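Local coordinates for FAD-binding PCMH-type domain-containing protein (Gibberella zeae, PDB 6YJO), which carries a covalently attached FAD cofactor and probably works as an oxidoreductase that oxidises oligosaccharides, at residues A[214-218]-A[406-410]; A[246-250]-A[282-286]; A[384-389]-A[415-419]. The contacts are given in a common frame with arbitrary orientation. Residue numbers count along the deposited sequence, not the author numbering.

Interaction 1 of 3, residues A[214-218]-A[406-410]; sequences TWALR and INSAF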
loop_
_atom_site.group_PDB
_atom_site.type_symbol
_atom_site.label_atom_id
_atom_site.label_comp_id
_atom_site.label_asym_id
_atom_site.label_seq_id
_atom_site.Cartn_x
_atom_site.Cartn_y
_atom_site.Cartn_z
ATOM N N THR A 214 7.748 15.984 -6.827
ATOM C CA THR A 214 6.362 15.550 -6.681
ATOM C C THR A 214 6.103 14.289 -7.493
ATOM O O THR A 214 5.332 13.416 -7.077
ATOM C CB THR A 214 5.423 16.674 -7.125
ATOM O OG1 THR A 214 5.730 17.873 -6.403
ATOM C CG2 THR A 214 3.964 16.306 -6.886
ATOM N N TRP A 215 6.737 14.181 -8.660
ATOM C CA TRP A 215 6.619 12.976 -9.472
ATOM C C TRP A 215 7.126 11.755 -8.713
ATOM O O TRP A 215 6.515 10.681 -8.768
ATOM C CB TRP A 215 7.390 13.183 -10.776
ATOM C CG TRP A 215 7.557 11.968 -11.630
ATOM C CD1 TRP A 215 6.719 11.533 -12.617
ATOM C CD2 TRP A 215 8.652 11.049 -11.600
ATOM N NE1 TRP A 215 7.224 10.391 -13.196
ATOM C CE2 TRP A 215 8.409 10.073 -12.588
ATOM C CE3 TRP A 215 9.815 10.955 -10.830
ATOM C CZ2 TRP A 215 9.283 9.015 -12.822
ATOM C CZ3 TRP A 215 10.679 9.904 -11.061
ATOM C CH2 TRP A 215 10.413 8.950 -12.053
ATOM N N ALA A 216 8.237 11.907 -7.985
ATOM C CA ALA A 216 8.771 10.793 -7.207
ATOM C C ALA A 216 7.898 10.502 -5.994
ATOM O O ALA A 216 7.743 9.341 -5.599
ATOM C CB ALA A 216 10.206 11.095 -6.776
ATOM N N LEU A 217 7.320 11.540 -5.384
ATOM C CA LEU A 217 6.460 11.322 -4.225
ATOM C C LEU A 217 5.226 10.511 -4.587
ATOM O O LEU A 217 4.702 9.771 -3.743
ATOM C CB LEU A 217 6.051 12.663 -3.607
ATOM C CG LEU A 217 7.196 13.489 -3.021
ATOM C CD1 LEU A 217 6.673 14.704 -2.273
ATOM C CD2 LEU A 217 8.069 12.643 -2.108
ATOM N N ARG A 218 4.741 10.634 -5.825
ATOM C CA ARG A 218 3.623 9.819 -6.299
ATOM C C ARG A 218 4.142 8.447 -6.736
ATOM O O ARG A 218 4.102 8.071 -7.908
ATOM C CB ARG A 218 2.889 10.506 -7.445
ATOM C CG ARG A 218 2.150 11.787 -7.083
ATOM C CD ARG A 218 1.229 12.212 -8.218
ATOM N NE ARG A 218 0.599 13.505 -7.972
ATOM C CZ ARG A 218 1.099 14.679 -8.359
ATOM N NH1 ARG A 218 2.248 14.744 -9.021
ATOM N NH2 ARG A 218 0.441 15.797 -8.080
ATOM N N ILE A 406 -1.253 12.043 -15.504
ATOM C CA ILE A 406 -0.760 12.341 -14.165
ATOM C C ILE A 406 0.762 12.285 -14.155
ATOM O O ILE A 406 1.387 11.470 -14.844
ATOM C CB ILE A 406 -1.359 11.375 -13.124
ATOM C CG1 ILE A 406 -0.948 11.798 -11.710
ATOM C CG2 ILE A 406 -0.936 9.938 -13.410
ATOM C CD1 ILE A 406 -1.583 10.971 -10.614
ATOM N N ASN A 407 1.359 13.174 -13.361
ATOM C CA ASN A 407 2.810 13.256 -13.176
ATOM C C ASN A 407 3.177 12.323 -12.029
ATOM O O ASN A 407 3.201 12.716 -10.862
ATOM C CB ASN A 407 3.231 14.694 -12.893
ATOM C CG ASN A 407 4.727 14.844 -12.712
ATOM O OD1 ASN A 407 5.518 14.202 -13.407
ATOM N ND2 ASN A 407 5.124 15.711 -11.786
ATOM N N SER A 408 3.464 11.065 -12.358
ATOM C CA SER A 408 3.652 10.054 -11.329
ATOM C C SER A 408 4.665 9.015 -11.785
ATOM O O SER A 408 4.645 8.575 -12.941
ATOM C CB SER A 408 2.324 9.371 -10.977
ATOM O OG SER A 408 2.516 8.385 -9.983
ATOM N N ALA A 409 5.537 8.616 -10.855
ATOM C CA ALA A 409 6.527 7.587 -11.141
ATOM C C ALA A 409 5.936 6.183 -11.125
ATOM O O ALA A 409 6.573 5.259 -11.636
ATOM C CB ALA A 409 7.674 7.674 -10.136
ATOM N N PHE A 410 4.751 6.000 -10.545
ATOM C CA PHE A 410 4.105 4.696 -10.487
ATOM C C PHE A 410 4.005 4.098 -11.891
ATOM O O PHE A 410 3.426 4.732 -12.788
ATOM C CB PHE A 410 2.712 4.816 -9.873
ATOM C CG PHE A 410 2.005 3.495 -9.701
ATOM C CD1 PHE A 410 2.245 2.706 -8.584
ATOM C CD2 PHE A 410 1.095 3.048 -10.647
ATOM C CE1 PHE A 410 1.601 1.499 -8.418
ATOM C CE2 PHE A 410 0.444 1.837 -10.483
ATOM C CZ PHE A 410 0.699 1.063 -9.365
#

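Interaction 2 of 3, residues A[246-250]-A[282-286]; sequences IELDW and SGQTI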
loop_
_atom_site.group_PDB
_atom_site.type_symbol
_atom_site.label_atom_id
_atom_site.label_comp_id
_atom_site.label_asym_id
_atom_site.label_seq_id
_atom_site.Cartn_x
_atom_site.Cartn_y
_atom_site.Cartn_z
ATOM N N ILE A 246 -19.399 -13.508 -3.481
ATOM C CA ILE A 246 -19.808 -14.711 -4.200
ATOM C C ILE A 246 -18.896 -15.831 -3.723
ATOM O O ILE A 246 -17.686 -15.800 -3.980
ATOM C CB ILE A 246 -19.711 -14.556 -5.726
ATOM C CG1 ILE A 246 -20.596 -13.412 -6.235
ATOM C CG2 ILE A 246 -20.081 -15.870 -6.397
ATOM C CD1 ILE A 246 -19.807 -12.214 -6.732
ATOM N N GLU A 247 -19.463 -16.814 -3.032
ATOM C CA GLU A 247 -18.699 -17.949 -2.537
ATOM C C GLU A 247 -18.621 -19.034 -3.603
ATOM O O GLU A 247 -19.603 -19.320 -4.294
ATOM C CB GLU A 247 -19.337 -18.508 -1.267
ATOM C CG GLU A 247 -19.554 -17.472 -0.176
ATOM C CD GLU A 247 -20.136 -18.078 1.086
ATOM O OE1 GLU A 247 -20.339 -19.310 1.116
ATOM O OE2 GLU A 247 -20.388 -17.324 2.050
ATOM N N LEU A 248 -17.439 -19.635 -3.732
ATOM C CA LEU A 248 -17.192 -20.662 -4.732
ATOM C C LEU A 248 -16.362 -21.782 -4.125
ATOM O O LEU A 248 -15.776 -21.641 -3.048
ATOM C CB LEU A 248 -16.463 -20.094 -5.956
ATOM C CG LEU A 248 -17.192 -19.010 -6.746
ATOM C CD1 LEU A 248 -16.542 -17.654 -6.501
ATOM C CD2 LEU A 248 -17.191 -19.359 -8.225
ATOM N N ASP A 249 -16.338 -22.918 -4.835
ATOM C CA ASP A 249 -15.458 -24.045 -4.511
ATOM C C ASP A 249 -14.987 -24.663 -5.838
ATOM O O ASP A 249 -15.474 -25.706 -6.287
ATOM C CB ASP A 249 -16.155 -25.070 -3.624
ATOM C CG ASP A 249 -15.221 -26.171 -3.178
ATOM O OD1 ASP A 249 -13.991 -25.948 -3.184
ATOM O OD2 ASP A 249 -15.714 -27.263 -2.838
ATOM N N TRP A 250 -14.019 -24.000 -6.463
ATOM C CA TRP A 250 -13.460 -24.460 -7.727
ATOM C C TRP A 250 -12.626 -25.723 -7.549
ATOM O O TRP A 250 -12.038 -25.969 -6.492
ATOM C CB TRP A 250 -12.562 -23.382 -8.331
ATOM C CG TRP A 250 -13.265 -22.220 -8.944
ATOM C CD1 TRP A 250 -14.553 -22.169 -9.388
ATOM C CD2 TRP A 250 -12.702 -20.929 -9.185
ATOM N NE1 TRP A 250 -14.824 -20.919 -9.893
ATOM C CE2 TRP A 250 -13.704 -20.140 -9.779
ATOM C CE3 TRP A 250 -11.444 -20.364 -8.956
ATOM C CZ2 TRP A 250 -13.488 -18.813 -10.146
ATOM C CZ3 TRP A 250 -11.230 -19.051 -9.320
ATOM C CH2 TRP A 250 -12.246 -18.288 -9.910
ATOM N N SER A 282 -8.983 -23.848 0.924
ATOM C CA SER A 282 -10.199 -24.651 0.945
ATOM C C SER A 282 -11.342 -24.066 0.125
ATOM O O SER A 282 -12.435 -24.645 0.120
ATOM C CB SER A 282 -10.664 -24.857 2.394
ATOM O OG SER A 282 -10.164 -23.834 3.237
ATOM N N GLY A 283 -11.132 -22.956 -0.570
ATOM C CA GLY A 283 -12.187 -22.386 -1.381
ATOM C C GLY A 283 -11.847 -20.972 -1.795
ATOM O O GLY A 283 -10.801 -20.423 -1.434
ATOM N N GLN A 284 -12.766 -20.389 -2.563
ATOM C CA GLN A 284 -12.606 -19.053 -3.114
ATOM C C GLN A 284 -13.794 -18.178 -2.731
ATOM O O GLN A 284 -14.866 -18.670 -2.362
ATOM C CB GLN A 284 -12.474 -19.086 -4.644
ATOM C CG GLN A 284 -11.283 -19.880 -5.169
ATOM C CD GLN A 284 -11.470 -21.382 -5.019
ATOM O OE1 GLN A 284 -12.598 -21.873 -4.930
ATOM N NE2 GLN A 284 -10.364 -22.116 -4.987
ATOM N N THR A 285 -13.589 -16.864 -2.823
ATOM C CA THR A 285 -14.653 -15.894 -2.570
ATOM C C THR A 285 -14.398 -14.667 -3.432
ATOM O O THR A 285 -13.430 -13.939 -3.199
ATOM C CB THR A 285 -14.721 -15.503 -1.095
ATOM O OG1 THR A 285 -15.005 -16.658 -0.294
ATOM C CG2 THR A 285 -15.807 -14.453 -0.872
ATOM N N ILE A 286 -15.265 -14.436 -4.413
ATOM C CA ILE A 286 -15.252 -13.186 -5.167
ATOM C C ILE A 286 -16.043 -12.154 -4.374
ATOM O O ILE A 286 -17.222 -12.360 -4.072
ATOM C CB ILE A 286 -15.831 -13.375 -6.576
ATOM C CG1 ILE A 286 -14.883 -14.234 -7.419
ATOM C CG2 ILE A 286 -16.047 -12.022 -7.256
ATOM C CD1 ILE A 286 -15.437 -14.620 -8.771
#

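Interaction 3 of 3, residues A[384-389]-A[415-419]; sequences IDLFGG and KLLLW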
loop_
_atom_site.group_PDB
_atom_site.type_symbol
_atom_site.label_atom_id
_atom_site.label_comp_id
_atom_site.label_asym_id
_atom_site.label_seq_id
_atom_site.Cartn_x
_atom_site.Cartn_y
_atom_site.Cartn_z
ATOM N N ILE A 384 -6.509 -11.280 -5.635
ATOM C CA ILE A 384 -6.313 -10.818 -7.006
ATOM C C ILE A 384 -7.330 -9.711 -7.250
ATOM O O ILE A 384 -8.506 -9.983 -7.517
ATOM C CB ILE A 384 -6.468 -11.944 -8.032
ATOM C CG1 ILE A 384 -5.865 -13.241 -7.495
ATOM C CG2 ILE A 384 -5.802 -11.558 -9.342
ATOM C CD1 ILE A 384 -5.853 -14.367 -8.508
ATOM N N ASP A 385 -6.887 -8.461 -7.162
ATOM C CA ASP A 385 -7.756 -7.330 -7.449
ATOM C C ASP A 385 -7.855 -7.109 -8.951
ATOM O O ASP A 385 -6.883 -7.299 -9.686
ATOM C CB ASP A 385 -7.222 -6.064 -6.780
ATOM C CG ASP A 385 -7.305 -6.118 -5.270
ATOM O OD1 ASP A 385 -8.424 -5.990 -4.729
ATOM O OD2 ASP A 385 -6.251 -6.288 -4.622
ATOM N N LEU A 386 -9.040 -6.713 -9.406
ATOM C CA LEU A 386 -9.191 -6.191 -10.759
ATOM C C LEU A 386 -8.726 -4.739 -10.737
ATOM O O LEU A 386 -9.394 -3.870 -10.166
ATOM C CB LEU A 386 -10.633 -6.336 -11.236
ATOM C CG LEU A 386 -11.178 -7.771 -11.205
ATOM C CD1 LEU A 386 -12.469 -7.879 -12.011
ATOM C CD2 LEU A 386 -10.143 -8.782 -11.705
ATOM N N PHE A 387 -7.576 -4.481 -11.357
ATOM C CA PHE A 387 -6.780 -3.284 -11.115
ATOM C C PHE A 387 -6.888 -2.245 -12.224
ATOM O O PHE A 387 -7.096 -1.062 -11.940
ATOM C CB PHE A 387 -5.314 -3.694 -10.939
ATOM C CG PHE A 387 -4.389 -2.556 -10.633
ATOM C CD1 PHE A 387 -4.207 -2.127 -9.330
ATOM C CD2 PHE A 387 -3.682 -1.932 -11.644
ATOM C CE1 PHE A 387 -3.344 -1.087 -9.043
ATOM C CE2 PHE A 387 -2.820 -0.893 -11.361
ATOM C CZ PHE A 387 -2.653 -0.471 -10.059
ATOM N N GLY A 388 -6.717 -2.656 -13.480
ATOM C CA GLY A 388 -6.660 -1.713 -14.581
ATOM C C GLY A 388 -7.691 -1.954 -15.663
ATOM O O GLY A 388 -8.805 -2.407 -15.386
ATOM N N GLY A 389 -7.327 -1.648 -16.906
ATOM C CA GLY A 389 -8.226 -1.784 -18.028
ATOM C C GLY A 389 -8.855 -0.463 -18.430
ATOM O O GLY A 389 -8.656 0.570 -17.784
ATOM N N LYS A 415 -0.893 -2.320 -16.168
ATOM C CA LYS A 415 -1.183 -3.658 -15.683
ATOM C C LYS A 415 -2.684 -3.827 -15.459
ATOM O O LYS A 415 -3.428 -2.862 -15.268
ATOM C CB LYS A 415 -0.419 -3.941 -14.390
ATOM C CG LYS A 415 1.087 -3.695 -14.482
ATOM C CD LYS A 415 1.730 -4.496 -15.613
ATOM C CE LYS A 415 3.241 -4.288 -15.655
ATOM N NZ LYS A 415 3.611 -2.860 -15.868
ATOM N N LEU A 416 -3.128 -5.080 -15.484
ATOM C CA LEU A 416 -4.537 -5.395 -15.310
ATOM C C LEU A 416 -4.871 -5.979 -13.949
ATOM O O LEU A 416 -5.946 -5.691 -13.420
ATOM C CB LEU A 416 -4.998 -6.377 -16.394
ATOM C CG LEU A 416 -6.463 -6.816 -16.344
ATOM C CD1 LEU A 416 -7.388 -5.635 -16.600
ATOM C CD2 LEU A 416 -6.717 -7.929 -17.345
ATOM N N LEU A 417 -3.973 -6.772 -13.364
ATOM C CA LEU A 417 -4.266 -7.548 -12.169
ATOM C C LEU A 417 -3.258 -7.240 -11.072
ATOM O O LEU A 417 -2.054 -7.161 -11.330
ATOM C CB LEU A 417 -4.250 -9.044 -12.479
ATOM C CG LEU A 417 -5.214 -9.508 -13.572
ATOM C CD1 LEU A 417 -5.003 -10.987 -13.876
ATOM C CD2 LEU A 417 -6.665 -9.227 -13.175
ATOM N N LEU A 418 -3.757 -7.076 -9.847
ATOM C CA LEU A 418 -2.928 -6.830 -8.669
ATOM C C LEU A 418 -3.013 -8.058 -7.773
ATOM O O LEU A 418 -3.978 -8.227 -7.023
ATOM C CB LEU A 418 -3.375 -5.571 -7.929
ATOM C CG LEU A 418 -2.769 -5.384 -6.536
ATOM C CD1 LEU A 418 -1.246 -5.312 -6.620
ATOM C CD2 LEU A 418 -3.335 -4.149 -5.842
ATOM N N TRP A 419 -1.996 -8.911 -7.855
ATOM C CA TRP A 419 -1.934 -10.102 -7.023
ATOM C C TRP A 419 -1.288 -9.783 -5.683
ATOM O O TRP A 419 -0.341 -8.997 -5.606
ATOM C CB TRP A 419 -1.131 -11.204 -7.712
ATOM C CG TRP A 419 -1.596 -11.582 -9.084
ATOM C CD1 TRP A 419 -1.658 -10.776 -10.186
ATOM C CD2 TRP A 419 -2.027 -12.879 -9.513
ATOM N NE1 TRP A 419 -2.119 -11.488 -11.267
ATOM C CE2 TRP A 419 -2.352 -12.782 -10.883
ATOM C CE3 TRP A 419 -2.178 -14.113 -8.872
ATOM C CZ2 TRP A 419 -2.818 -13.870 -11.619
ATOM C CZ3 TRP A 419 -2.637 -15.192 -9.605
ATOM C CH2 TRP A 419 -2.953 -15.063 -10.962
HETATM O O HOH W 1 -4.342 -1.104 -17.452
#

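Interaction 1 of 3, residues A[214-218]-A[406-410]
The irregular segment 406-410 passes alongside helix 211-220, coming closest where the CA atoms of Trp-215 and Ser-408 lie 4.6 Å apart. Here a loop packs on a helix in a flavoprotein of the PCMH-type FAD-linked oxidoreductase family; the helix rests in turn on strand 202-206. Ala-409 N donates to Trp-215 O (3.1 Å), and Ser-408 OG donates to Arg-218 O at 2.6 Å; the same carbonyl takes weak bonds from Ala-409 N and Phe-410 N. The loop thus supplies donors to the carbonyls of Trp-215 and Arg-218. In the other direction, Arg-218 NH1 donates to Asn-407 O (2.9 Å) and also forms a salt bridge with Asp-207, which accepts a hydrogen bond from Asn-407 ND2 as well; that amide nitrogen further bonds Tyr-211 O. Trp-215 has Lys-481 as a cation-pi partner and receives Ala-409 CB over one face in a CH-pi contact, 3.4 Å from the centroid of its six-membered ring and 13° off the normal.

Interaction 2 of 3, residues A[246-250]-A[282-286]
Gln-284 folds its side chain across the backbone of 248-250 as that chain leaves its strand, and it gives up more surface to the other segment, 107 Å², than any other residue here. Its CB lies 4.3 Å from Leu-248 CB, and its OE1 accepts a hydrogen bond from Trp-250 N (3.0 Å). The amide oxygen therefore continues the pairing one step past the regular ladder.

That ladder is antiparallel, with segment axes 4.7 Å apart at 162°. Ile-246 with Ile-286 and Leu-248 with Gln-284 are hydrogen-bonded pairs; Glu-247 with Thr-285, between them, is a non-hydrogen-bonded pair. The shortest bond is Ile-246 N to Ile-286 O, at 2.5 Å. The longest, from Gln-284 N to Leu-248 O, measures 3.3 Å. Gly-283 adopts extended backbone angles at which a CB would jam against the preceding carbonyl.

In the fold, strands 242-248 and 273-280 are parallel and joined by helix 252-268, a split beta-alpha-beta unit, with 283-290 inserted between them, antiparallel to both. The face bearing Ile-246, Leu-248, Gln-284 and Ile-286 looks inward: Leu-248 CD1 meets Ile-286 CG1 at 3.9 Å, Ile-286 packs on Met-262, and Trp-250 covers Ala-255 and Leu-259 of the same helix.

Glu-247 and Thr-285 share the other face, which is more open. The chemistry is thus amphipathic: aliphatic groups seal the helix-covered side, while the one buried amide there has its oxygen committed to a backbone partner.

Interaction 3 of 3, residues A[384-389]-A[415-419]
Ile-384 pushes its CD1 onto the face of the Trp-419 indole, 3.8 Å from the centroid of the six-membered ring, a methyl knob on a flat aromatic plate. On the same face, Leu-386 CD2 meets Leu-417 CD2 at 3.8 Å, and helix 252-268 covers Leu-386. Past the strand end, Phe-387 CD1 nestles against Leu-418 CB (3.8 Å), on the side of the sheet that Leu-418 occupies; the ring also meets FAD-binding Tyr-176 and Phe-410.

Strands 380-386 and 417-423 are antiparallel neighbours in the seven-stranded sheet, Asp-385 and Leu-418 forming the hydrogen-bonded pair (Asp-385 N to Leu-418 O 2.9 Å, Leu-418 N to Asp-385 O 3.1 Å). Leu-416 and Leu-417 both face Thr-352 in a classic beta bulge, where Leu-416 O takes hydrogen bonds from Phe-387 N (2.9 Å) and Gly-388 N (3.1 Å). A CB on Gly-388 would fall 2.1 Å from Lys-415 O. Where the two segments splay apart, a water fills the gap, bonding Gly-389 N and Lys-415 O.

Interactions 2 and 3 join neighbouring strands of one seven-stranded antiparallel sheet, but at different depths. Interaction 3 is buried and close to the flavin, with mostly apolar side chains, and a buried aspartate on the face that bears Leu-418; interaction 2 lies farther out and has one open, polar face. Interaction 1 is also buried, yet it ties a loop to a helix, relying on scattered polar bonds in place of a regular ladder. Because its loop belongs to the connection between the two strands of interaction 3, these contacts cross along the chain, and they touch where Phe-410 CZ lies 3.8 Å from Phe-387 CZ. Interactions 1 and 2 lie on opposite sides of the chain's centre, their centres about 37 Å apart.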